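Local coordinates for putative cytoplasmic protein (Salmonella enterica subsp. enterica serovar Typhimurium, PDB 4IQN) that is of unknown function and belongs to an uncharacterised protein family (DUF5066), at residues A[63-68]-A[72-77]; A[12-17]-A[169-174]; A[33-38]-A[79-84]. All coordinates share one frame; numbering follows the deposited sequence.

Contacts 1 and 2 lie side by side, their centres about 12 Å apart, and touch: Asn68 of 63-68 bonds to the backbone of Ile173, and Val73 of 72-77 packs on Leu170. Contact 2 is buried; its segments 12-17 and 169-174, on helices 8-18 and 166-174, meet through apolar groups. Contact 1, partly buried, folds a loop back on itself and adds two waters to its apolar pairs. Contact 3 is a surface contact, its centre about 17 Å from that of contact 1 and 24 Å from that of contact 2; there an arginine, backbone carbonyls and water do most of the work. Segments 72-77 and 79-84 belong to the same long loop.

Contact 1: A[63-68]-A[72-77]; sequences RDLLSN and PVIETL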
loop_
_atom_site.group_PDB
_atom_site.type_symbol
_atom_site.label_atom_id
_atom_site.label_comp_id
_atom_site.label_asym_id
_atom_site.label_seq_id
_atom_site.Cartn_x
_atom_site.Cartn_y
_atom_site.Cartn_z
ATOM N N ARG A 63 7.542 -4.963 -13.755
ATOM C CA ARG A 63 7.078 -3.711 -13.181
ATOM C C ARG A 63 5.675 -3.362 -13.671
ATOM O O ARG A 63 5.044 -2.445 -13.121
ATOM C CB ARG A 63 8.063 -2.580 -13.475
ATOM C CG ARG A 63 7.869 -1.936 -14.805
ATOM C CD ARG A 63 9.016 -0.990 -15.137
ATOM N NE ARG A 63 10.240 -1.715 -15.438
ATOM C CZ ARG A 63 11.382 -1.112 -15.741
ATOM N NH1 ARG A 63 11.439 0.210 -15.781
ATOM N NH2 ARG A 63 12.456 -1.819 -16.012
ATOM N N ASP A 64 5.206 -4.086 -14.694
ATOM C CA ASP A 64 3.923 -3.823 -15.334
ATOM C C ASP A 64 2.941 -5.013 -15.186
ATOM O O ASP A 64 1.984 -5.157 -15.959
ATOM C CB ASP A 64 4.158 -3.495 -16.822
ATOM C CG ASP A 64 4.870 -2.156 -17.033
ATOM O OD1 ASP A 64 4.598 -1.206 -16.252
ATOM O OD2 ASP A 64 5.683 -2.040 -18.000
ATOM N N LEU A 65 3.157 -5.843 -14.177
ATOM C CA LEU A 65 2.321 -7.032 -13.971
ATOM C C LEU A 65 0.861 -6.666 -13.791
ATOM O O LEU A 65 0.533 -5.578 -13.328
ATOM C CB LEU A 65 2.844 -7.872 -12.804
ATOM C CG LEU A 65 2.688 -7.288 -11.421
ATOM C CD1 LEU A 65 1.362 -7.746 -10.802
ATOM C CD2 LEU A 65 3.839 -7.737 -10.539
ATOM N N LEU A 66 0.012 -7.585 -14.233
ATOM C CA LEU A 66 -1.433 -7.491 -14.147
ATOM C C LEU A 66 -1.907 -8.770 -13.467
ATOM O O LEU A 66 -1.528 -9.864 -13.872
ATOM C CB LEU A 66 -2.045 -7.377 -15.558
ATOM C CG LEU A 66 -1.807 -6.079 -16.326
ATOM C CD1 LEU A 66 -2.306 -6.106 -17.768
ATOM C CD2 LEU A 66 -2.483 -4.941 -15.570
ATOM N N SER A 67 -2.723 -8.632 -12.421
ATOM C CA SER A 67 -3.198 -9.769 -11.687
ATOM C C SER A 67 -4.154 -10.608 -12.517
ATOM O O SER A 67 -4.489 -10.256 -13.653
ATOM C CB SER A 67 -3.941 -9.322 -10.431
ATOM O OG SER A 67 -5.160 -8.689 -10.771
ATOM N N ASN A 68 -4.576 -11.722 -11.918
ATOM C CA ASN A 68 -5.692 -12.521 -12.428
ATOM C C ASN A 68 -6.979 -11.721 -12.686
ATOM O O ASN A 68 -7.852 -12.181 -13.426
ATOM C CB ASN A 68 -5.999 -13.728 -11.517
ATOM C CG ASN A 68 -6.094 -13.362 -10.035
ATOM O OD1 ASN A 68 -5.170 -12.809 -9.488
ATOM N ND2 ASN A 68 -7.196 -13.711 -9.383
ATOM N N PRO A 72 -3.657 -3.716 -12.650
ATOM C CA PRO A 72 -2.323 -3.554 -12.097
ATOM C C PRO A 72 -2.268 -3.650 -10.571
ATOM O O PRO A 72 -3.307 -3.665 -9.925
ATOM C CB PRO A 72 -1.907 -2.163 -12.581
ATOM C CG PRO A 72 -3.174 -1.415 -12.778
ATOM C CD PRO A 72 -4.157 -2.454 -13.242
ATOM N N VAL A 73 -1.054 -3.726 -10.022
ATOM C CA VAL A 73 -0.821 -3.785 -8.581
ATOM C C VAL A 73 0.169 -2.721 -8.119
ATOM O O VAL A 73 -0.010 -2.076 -7.057
ATOM C CB VAL A 73 -0.260 -5.137 -8.192
ATOM C CG1 VAL A 73 0.019 -5.221 -6.691
ATOM C CG2 VAL A 73 -1.175 -6.266 -8.650
ATOM N N ILE A 74 1.233 -2.562 -8.905
ATOM C CA ILE A 74 2.333 -1.697 -8.508
ATOM C C ILE A 74 2.575 -0.581 -9.510
ATOM O O ILE A 74 3.690 -0.128 -9.662
ATOM C CB ILE A 74 3.605 -2.539 -8.315
ATOM C CG1 ILE A 74 3.919 -3.362 -9.571
ATOM C CG2 ILE A 74 3.458 -3.490 -7.135
ATOM C CD1 ILE A 74 5.285 -3.990 -9.528
ATOM N N GLU A 75 1.526 -0.131 -10.192
ATOM C CA GLU A 75 1.653 0.906 -11.216
ATOM C C GLU A 75 1.829 2.305 -10.629
ATOM O O GLU A 75 2.782 3.024 -10.956
ATOM C CB GLU A 75 0.452 0.876 -12.132
ATOM C CG GLU A 75 0.464 1.867 -13.267
ATOM C CD GLU A 75 -0.720 1.636 -14.153
ATOM O OE1 GLU A 75 -1.769 2.226 -13.871
ATOM O OE2 GLU A 75 -0.619 0.818 -15.072
ATOM N N THR A 76 0.905 2.693 -9.776
ATOM C CA THR A 76 0.865 4.038 -9.230
ATOM C C THR A 76 2.158 4.413 -8.485
ATOM O O THR A 76 2.635 5.574 -8.565
ATOM C CB THR A 76 -0.352 4.178 -8.286
ATOM O OG1 THR A 76 -1.567 4.024 -9.050
ATOM C CG2 THR A 76 -0.358 5.522 -7.589
ATOM N N LEU A 77 2.715 3.456 -7.756
ATOM C CA LEU A 77 3.851 3.752 -6.886
ATOM C C LEU A 77 5.052 4.193 -7.707
ATOM O O LEU A 77 5.939 4.926 -7.209
ATOM C CB LEU A 77 4.198 2.561 -6.009
ATOM C CG LEU A 77 4.723 1.293 -6.674
ATOM C CD1 LEU A 77 6.250 1.327 -6.864
ATOM C CD2 LEU A 77 4.283 0.066 -5.853
HETATM O O HOH W 1 1.177 -3.631 -11.676
HETATM O O HOH W 2 -4.848 -6.336 -9.404
#
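With chi1 of 70°, Leu65 sets its CG between its own backbone N and carbonyl carbon, and from there the two methyls reach different residues of 72-77. CD1 meets Val73 CG2 at 3.6 Å, while CD2 lies 4.1 Å from Ile74 CD1, the side chains of Leu65 and Ile74 crossing at about a right angle. Ile74 holds CG1 in the same kind of position (chi1 55°), which lays CG1 and CD1 beside the carbonyl oxygen of Arg63. Farther along, Leu66 places CD2 against the proline ring, 3.4 Å from Pro72 N and close to CD as well.

The two segments are the limbs of a tight chain reversal, with only three residues between them, in the long loop that runs from strand 48-49 to strand 86-87. Water joins the limbs. One molecule donates to Leu65 O at 2.6 Å and accepts from Val73 N at 2.8 Å, tying the backbones together next to the Leu65-Val73 packing. A second is hydrogen-bonded to Ser67 OG and donates to Pro72 O over 3.1 Å; the same hydroxyl also bonds to the backbone N of Tyr69 within the turn.

The side chain of Val73 also packs against Ile128, so the reversal touches strand 124-128 as well as helix 166-174. Gln78 NE2 is hydrogen-bonded to both Arg63 O and Ile74 O, a further polar link between the limbs, and the guanidinium of Arg63 turns away to the carbonyls of Thr25 and Pro26.

Contact 2: A[12-17]-A[169-174]; sequences IELVKK and YLYNII
Leu14 and Tyr171 cross at about a right angle, the leucine offering one methyl to the phenol ring: CD1 lies 3.7 Å from Tyr171 CE1. Its approach to the ring is oblique. Beside this pair Val15 and Ile174 also cross at about a right angle, and here methyl meets methyl, with Val15 CG2 3.7 Å from Ile174 CD1. Ile174 has an extended chain (chi2 171°), which carries CD1 out from its own helix toward two consecutive residues of the other: besides Val15 CG2, CD1 has Leu14 CB at 4.4 Å. The torsion and contacts of Ile174 are those of one of its two modelled conformers and are therefore less certain than the Leu14-Tyr171 pair. Val15 has CG1 anti to its backbone N (chi1 169°), leaving CG2 as the methyl that reaches the isoleucine.

These four residues join two helices far apart in sequence, 8-18 near the amino terminus and 166-174, which follows the four-stranded antiparallel sheet. Over the short segments the axes come within 10.8 Å and run in broadly the same direction, at 37° to one another. Such a spacing suits side chains that meet largely through their ends. Leu11, one turn before Val15, packs on Leu170, Tyr171 and Ile174, continuing the apolar seam along helix 8-18.

Tyr171 reaches that helix through CE1 on Leu14 and the residue before it through the hydroxyl, whose bond to Ser7 O gives the phenol oxygen of this buried tyrosine a partner. Between 12-17 and 169-174 themselves the chemistry is wholly apolar: three of the four touching residues are buried, so the pairing rests on shape and exclusion of water.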
loop_
_atom_site.group_PDB
_atom_site.type_symbol
_atom_site.label_atom_id
_atom_site.label_comp_id
_atom_site.label_asym_id
_atom_site.label_seq_id
_atom_site.Cartn_x
_atom_site.Cartn_y
_atom_site.Cartn_z
ATOM N N ILE A 12 5.938 -15.461 -6.037
ATOM C CA ILE A 12 6.337 -14.996 -7.344
ATOM C C ILE A 12 6.031 -16.038 -8.435
ATOM O O ILE A 12 5.556 -15.666 -9.512
ATOM C CB ILE A 12 7.809 -14.567 -7.363
ATOM C CG1 ILE A 12 8.047 -13.367 -6.403
ATOM C CG2 ILE A 12 8.211 -14.215 -8.775
ATOM C CD1 ILE A 12 7.394 -12.074 -6.834
ATOM N N GLU A 13 6.249 -17.326 -8.161
ATOM C CA GLU A 13 5.850 -18.355 -9.118
ATOM C C GLU A 13 4.360 -18.274 -9.442
ATOM O O GLU A 13 3.965 -18.465 -10.605
ATOM C CB GLU A 13 6.194 -19.787 -8.637
ATOM C CG GLU A 13 7.693 -20.075 -8.537
ATOM C CD GLU A 13 8.481 -19.677 -9.787
ATOM O OE1 GLU A 13 8.374 -20.370 -10.814
ATOM O OE2 GLU A 13 9.221 -18.668 -9.751
ATOM N N LEU A 14 3.535 -18.029 -8.430
ATOM C CA LEU A 14 2.104 -17.870 -8.650
ATOM C C LEU A 14 1.803 -16.577 -9.412
ATOM O O LEU A 14 0.960 -16.562 -10.292
ATOM C CB LEU A 14 1.343 -17.958 -7.327
ATOM C CG LEU A 14 1.509 -19.288 -6.573
ATOM C CD1 LEU A 14 1.030 -19.141 -5.139
ATOM C CD2 LEU A 14 0.794 -20.427 -7.284
ATOM N N VAL A 15 2.529 -15.505 -9.121
ATOM C CA VAL A 15 2.325 -14.248 -9.836
ATOM C C VAL A 15 2.687 -14.434 -11.314
ATOM O O VAL A 15 1.908 -14.034 -12.186
ATOM C CB VAL A 15 3.076 -13.076 -9.182
ATOM C CG1 VAL A 15 3.057 -11.849 -10.092
ATOM C CG2 VAL A 15 2.450 -12.727 -7.841
ATOM N N LYS A 16 3.826 -15.084 -11.587
ATOM C CA LYS A 16 4.212 -15.467 -12.968
ATOM C C LYS A 16 3.116 -16.270 -13.650
ATOM O O LYS A 16 2.909 -16.161 -14.851
ATOM C CB LYS A 16 5.480 -16.324 -12.992
ATOM C CG LYS A 16 6.759 -15.556 -12.772
ATOM C CD LYS A 16 7.949 -16.487 -12.827
ATOM C CE LYS A 16 9.200 -15.707 -12.494
ATOM N NZ LYS A 16 10.332 -16.628 -12.357
ATOM N N LYS A 17 2.436 -17.092 -12.874
ATOM C CA LYS A 17 1.415 -17.965 -13.401
ATOM C C LYS A 17 0.158 -17.238 -13.839
ATOM O O LYS A 17 -0.397 -17.596 -14.850
ATOM C CB LYS A 17 1.074 -19.064 -12.399
ATOM C CG LYS A 17 0.054 -20.052 -12.917
ATOM C CD LYS A 17 -0.061 -21.257 -12.000
ATOM C CE LYS A 17 -1.104 -22.229 -12.535
ATOM N NZ LYS A 17 -0.617 -23.625 -12.438
ATOM N N TYR A 169 -1.818 -10.015 1.160
ATOM C CA TYR A 169 -2.736 -9.361 0.254
ATOM C C TYR A 169 -2.756 -10.078 -1.100
ATOM O O TYR A 169 -3.827 -10.418 -1.632
ATOM C CB TYR A 169 -2.388 -7.858 0.106
ATOM C CG TYR A 169 -3.129 -7.168 -1.002
ATOM C CD1 TYR A 169 -4.433 -6.702 -0.823
ATOM C CD2 TYR A 169 -2.555 -7.006 -2.264
ATOM C CE1 TYR A 169 -5.130 -6.099 -1.839
ATOM C CE2 TYR A 169 -3.222 -6.380 -3.291
ATOM C CZ TYR A 169 -4.521 -5.921 -3.096
ATOM O OH TYR A 169 -5.221 -5.320 -4.127
ATOM N N LEU A 170 -1.578 -10.334 -1.671
ATOM C CA LEU A 170 -1.523 -10.937 -2.987
ATOM C C LEU A 170 -1.990 -12.399 -3.019
ATOM O O LEU A 170 -2.642 -12.814 -3.995
ATOM C CB LEU A 170 -0.121 -10.802 -3.593
ATOM C CG LEU A 170 0.190 -9.383 -4.031
ATOM C CD1 LEU A 170 1.632 -9.368 -4.540
ATOM C CD2 LEU A 170 -0.744 -8.865 -5.118
ATOM N N TYR A 171 -1.662 -13.181 -1.995
ATOM C CA TYR A 171 -2.159 -14.560 -1.940
ATOM C C TYR A 171 -3.680 -14.551 -2.009
ATOM O O TYR A 171 -4.302 -15.408 -2.678
ATOM C CB TYR A 171 -1.684 -15.287 -0.676
ATOM C CG TYR A 171 -0.391 -16.057 -0.849
ATOM C CD1 TYR A 171 -0.366 -17.304 -1.484
ATOM C CD2 TYR A 171 0.803 -15.542 -0.408
ATOM C CE1 TYR A 171 0.811 -17.999 -1.652
ATOM C CE2 TYR A 171 1.994 -16.255 -0.561
ATOM C CZ TYR A 171 2.003 -17.476 -1.191
ATOM O OH TYR A 171 3.195 -18.189 -1.358
ATOM N N ASN A 172 -4.280 -13.594 -1.317
ATOM C CA ASN A 172 -5.740 -13.484 -1.330
ATOM C C ASN A 172 -6.251 -13.071 -2.729
ATOM O O ASN A 172 -7.179 -13.680 -3.247
ATOM C CB ASN A 172 -6.239 -12.589 -0.214
ATOM C CG ASN A 172 -6.246 -13.289 1.137
ATOM O OD1 ASN A 172 -5.269 -13.302 1.895
ATOM N ND2 ASN A 172 -7.347 -13.890 1.436
ATOM N N ILE A 173 -5.595 -12.104 -3.376
ATOM C CA ILE A 173 -5.992 -11.703 -4.731
ATOM C C ILE A 173 -5.957 -12.900 -5.679
ATOM O O ILE A 173 -6.902 -13.140 -6.418
ATOM C CB ILE A 173 -5.104 -10.559 -5.285
ATOM C CG1 ILE A 173 -5.316 -9.263 -4.507
ATOM C CG2 ILE A 173 -5.283 -10.358 -6.785
ATOM C CD1 ILE A 173 -6.707 -8.689 -4.585
ATOM N N ILE A 174 -4.865 -13.647 -5.614
ATOM C CA ILE A 174 -4.615 -14.753 -6.528
ATOM C C ILE A 174 -5.467 -15.997 -6.258
ATOM O O ILE A 174 -5.634 -16.832 -7.139
ATOM C CB ILE A 174 -3.129 -15.124 -6.458
ATOM C CG1 ILE A 174 -2.326 -14.029 -7.165
ATOM C CG2 ILE A 174 -2.876 -16.487 -7.065
ATOM C CD1 ILE A 174 -0.836 -14.142 -6.984
#

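Contact 3: A[33-38]-A[79-84]; sequences SRLRVR and KSIDNE
A helix-to-strand connection is bridged here to the loop leading into a neighbouring strand of a small mixed sheet. Segment 33-38 runs from the end of helix 29-34 into strand 36-38, the middle strand, and 79-84 comes just before strand 86-87, which pairs parallel to it. Arg36 makes backbone hydrogen bonds with Gly85 and Ile87, continuing the link into the sheet.

The chief polar tie is made by Arg34. Its chain bends at chi3 (65°), bringing the guanidinium across to the backbone of Asn83 and Glu84. NH2 donates to Asn83 O at 2.9 Å; the N-H...O angle is 160°, and the acceptor sits at the guanidinium edge, 12° out of its plane. NH2 approaches in the plane of the Asn83 carbonyl, on a lone pair of its oxygen, although Asn83 is poorly ordered. Glu84 O, in the one of two modelled conformers described here, lies over one face of the guanidinium.

Two waters widen the link. One accepts from Arg34 NH1 at 3.1 Å and donates to Asp82 O, so both terminal nitrogens of the arginine are tied to the same short run of backbone. The other donates to Arg34 O at 2.7 Å and, in the same conformer, to Glu84 O. Within the loop, Asp82 OD1 takes a weak bond from Glu84 N and a hydrogen bond from Val86 N, while OD2 bonds to His88 NE2; the carboxylate thus links the loop to residues of and beside strand 86-87. Leu35, which also packs on Met27, Leu51 and Leu59, has CD2 4.2 Å from Ile81 CG2.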
loop_
_atom_site.group_PDB
_atom_site.type_symbol
_atom_site.label_atom_id
_atom_site.label_comp_id
_atom_site.label_asym_id
_atom_site.label_seq_id
_atom_site.Cartn_x
_atom_site.Cartn_y
_atom_site.Cartn_z
ATOM N N SER A 33 18.370 -2.439 -6.464
ATOM C CA SER A 33 19.292 -2.197 -5.340
ATOM C C SER A 33 19.384 -0.762 -4.877
ATOM O O SER A 33 19.683 -0.522 -3.712
ATOM C CB SER A 33 20.704 -2.621 -5.720
ATOM O OG SER A 33 20.772 -4.013 -5.699
ATOM N N ARG A 34 19.184 0.186 -5.790
ATOM C CA ARG A 34 19.257 1.617 -5.471
ATOM C C ARG A 34 17.999 2.129 -4.751
ATOM O O ARG A 34 18.009 3.229 -4.177
ATOM C CB ARG A 34 19.398 2.486 -6.740
ATOM C CG ARG A 34 20.455 2.105 -7.763
ATOM C CD ARG A 34 20.185 2.850 -9.081
ATOM N NE ARG A 34 20.335 4.309 -8.963
ATOM C CZ ARG A 34 19.362 5.237 -8.993
ATOM N NH1 ARG A 34 18.070 4.927 -9.103
ATOM N NH2 ARG A 34 19.697 6.522 -8.888
ATOM N N LEU A 35 16.912 1.374 -4.808
ATOM C CA LEU A 35 15.629 1.882 -4.318
ATOM C C LEU A 35 15.579 1.989 -2.803
ATOM O O LEU A 35 16.061 1.123 -2.081
ATOM C CB LEU A 35 14.456 1.032 -4.815
ATOM C CG LEU A 35 14.267 0.958 -6.346
ATOM C CD1 LEU A 35 13.138 -0.012 -6.629
ATOM C CD2 LEU A 35 13.963 2.311 -6.973
ATOM N N ARG A 36 14.995 3.085 -2.351
ATOM C CA ARG A 36 14.705 3.338 -0.948
ATOM C C ARG A 36 13.315 3.961 -0.898
ATOM O O ARG A 36 12.780 4.374 -1.933
ATOM C CB ARG A 36 15.738 4.306 -0.363
ATOM C CG ARG A 36 17.173 3.778 -0.405
ATOM C CD ARG A 36 17.535 2.871 0.753
ATOM N NE ARG A 36 17.501 3.625 1.999
ATOM C CZ ARG A 36 17.667 3.111 3.210
ATOM N NH1 ARG A 36 17.899 1.811 3.378
ATOM N NH2 ARG A 36 17.597 3.917 4.261
ATOM N N VAL A 37 12.718 4.043 0.286
ATOM C CA VAL A 37 11.434 4.736 0.426
ATOM C C VAL A 37 11.539 5.766 1.562
ATOM O O VAL A 37 12.174 5.503 2.602
ATOM C CB VAL A 37 10.245 3.725 0.631
ATOM C CG1 VAL A 37 10.516 2.809 1.781
ATOM C CG2 VAL A 37 8.905 4.467 0.792
ATOM N N ARG A 38 10.930 6.942 1.375
ATOM C CA ARG A 38 10.777 7.873 2.503
ATOM C C ARG A 38 10.151 7.192 3.723
ATOM O O ARG A 38 9.239 6.370 3.574
ATOM C CB ARG A 38 9.982 9.109 2.083
ATOM C CG ARG A 38 10.759 10.002 1.127
ATOM C CD ARG A 38 11.825 10.770 1.860
ATOM N NE ARG A 38 12.440 11.800 1.005
ATOM C CZ ARG A 38 11.923 13.002 0.808
ATOM N NH1 ARG A 38 10.780 13.345 1.400
ATOM N NH2 ARG A 38 12.555 13.873 0.020
ATOM N N LYS A 79 5.127 6.278 -10.079
ATOM C CA LYS A 79 5.005 7.694 -10.274
ATOM C C LYS A 79 5.707 8.466 -9.144
ATOM O O LYS A 79 5.928 9.670 -9.286
ATOM C CB LYS A 79 3.525 8.102 -10.371
ATOM C CG LYS A 79 2.805 7.682 -11.674
ATOM C CD LYS A 79 1.287 7.942 -11.593
ATOM C CE LYS A 79 0.532 7.281 -12.745
ATOM N NZ LYS A 79 -0.734 7.987 -13.073
ATOM N N SER A 80 6.056 7.787 -8.044
ATOM C CA SER A 80 6.637 8.441 -6.857
ATOM C C SER A 80 8.161 8.304 -6.753
ATOM O O SER A 80 8.763 8.823 -5.832
ATOM C CB SER A 80 5.984 7.912 -5.561
ATOM O OG SER A 80 4.680 8.410 -5.420
ATOM N N ILE A 81 8.766 7.593 -7.693
ATOM C CA ILE A 81 10.185 7.274 -7.651
ATOM C C ILE A 81 10.952 8.443 -8.253
ATOM O O ILE A 81 10.722 8.789 -9.397
ATOM C CB ILE A 81 10.500 5.994 -8.459
ATOM C CG1 ILE A 81 9.771 4.774 -7.872
ATOM C CG2 ILE A 81 11.996 5.721 -8.452
ATOM C CD1 ILE A 81 10.051 3.470 -8.583
ATOM N N ASP A 82 11.869 9.034 -7.493
ATOM C CA ASP A 82 12.715 10.101 -8.011
ATOM C C ASP A 82 13.995 9.594 -8.693
ATOM O O ASP A 82 14.208 8.398 -8.772
ATOM C CB ASP A 82 13.005 11.154 -6.919
ATOM C CG ASP A 82 13.981 10.695 -5.841
ATOM O OD1 ASP A 82 14.760 9.784 -6.064
ATOM O OD2 ASP A 82 13.973 11.321 -4.748
ATOM N N ASN A 83 14.808 10.538 -9.202
ATOM C CA ASN A 83 16.128 10.296 -9.768
ATOM C C ASN A 83 17.137 9.517 -8.956
ATOM O O ASN A 83 17.964 8.766 -9.510
ATOM C CB ASN A 83 16.785 11.651 -10.040
ATOM C CG ASN A 83 16.366 12.208 -11.334
ATOM O OD1 ASN A 83 15.659 11.545 -12.090
ATOM N ND2 ASN A 83 16.785 13.433 -11.620
ATOM N N GLU A 84 17.082 9.723 -7.653
ATOM C CA GLU A 84 18.003 9.095 -6.722
ATOM C C GLU A 84 17.518 7.688 -6.371
ATOM O O GLU A 84 18.209 6.923 -5.700
ATOM C CB GLU A 84 18.068 9.973 -5.477
ATOM C CG GLU A 84 18.604 11.373 -5.786
ATOM C CD GLU A 84 20.094 11.359 -5.842
ATOM O OE1 GLU A 84 20.691 10.862 -4.863
ATOM O OE2 GLU A 84 20.655 11.813 -6.837
HETATM O O HOH W 3 15.611 6.399 -10.272
HETATM O O HOH W 4 17.524 5.735 -3.158
#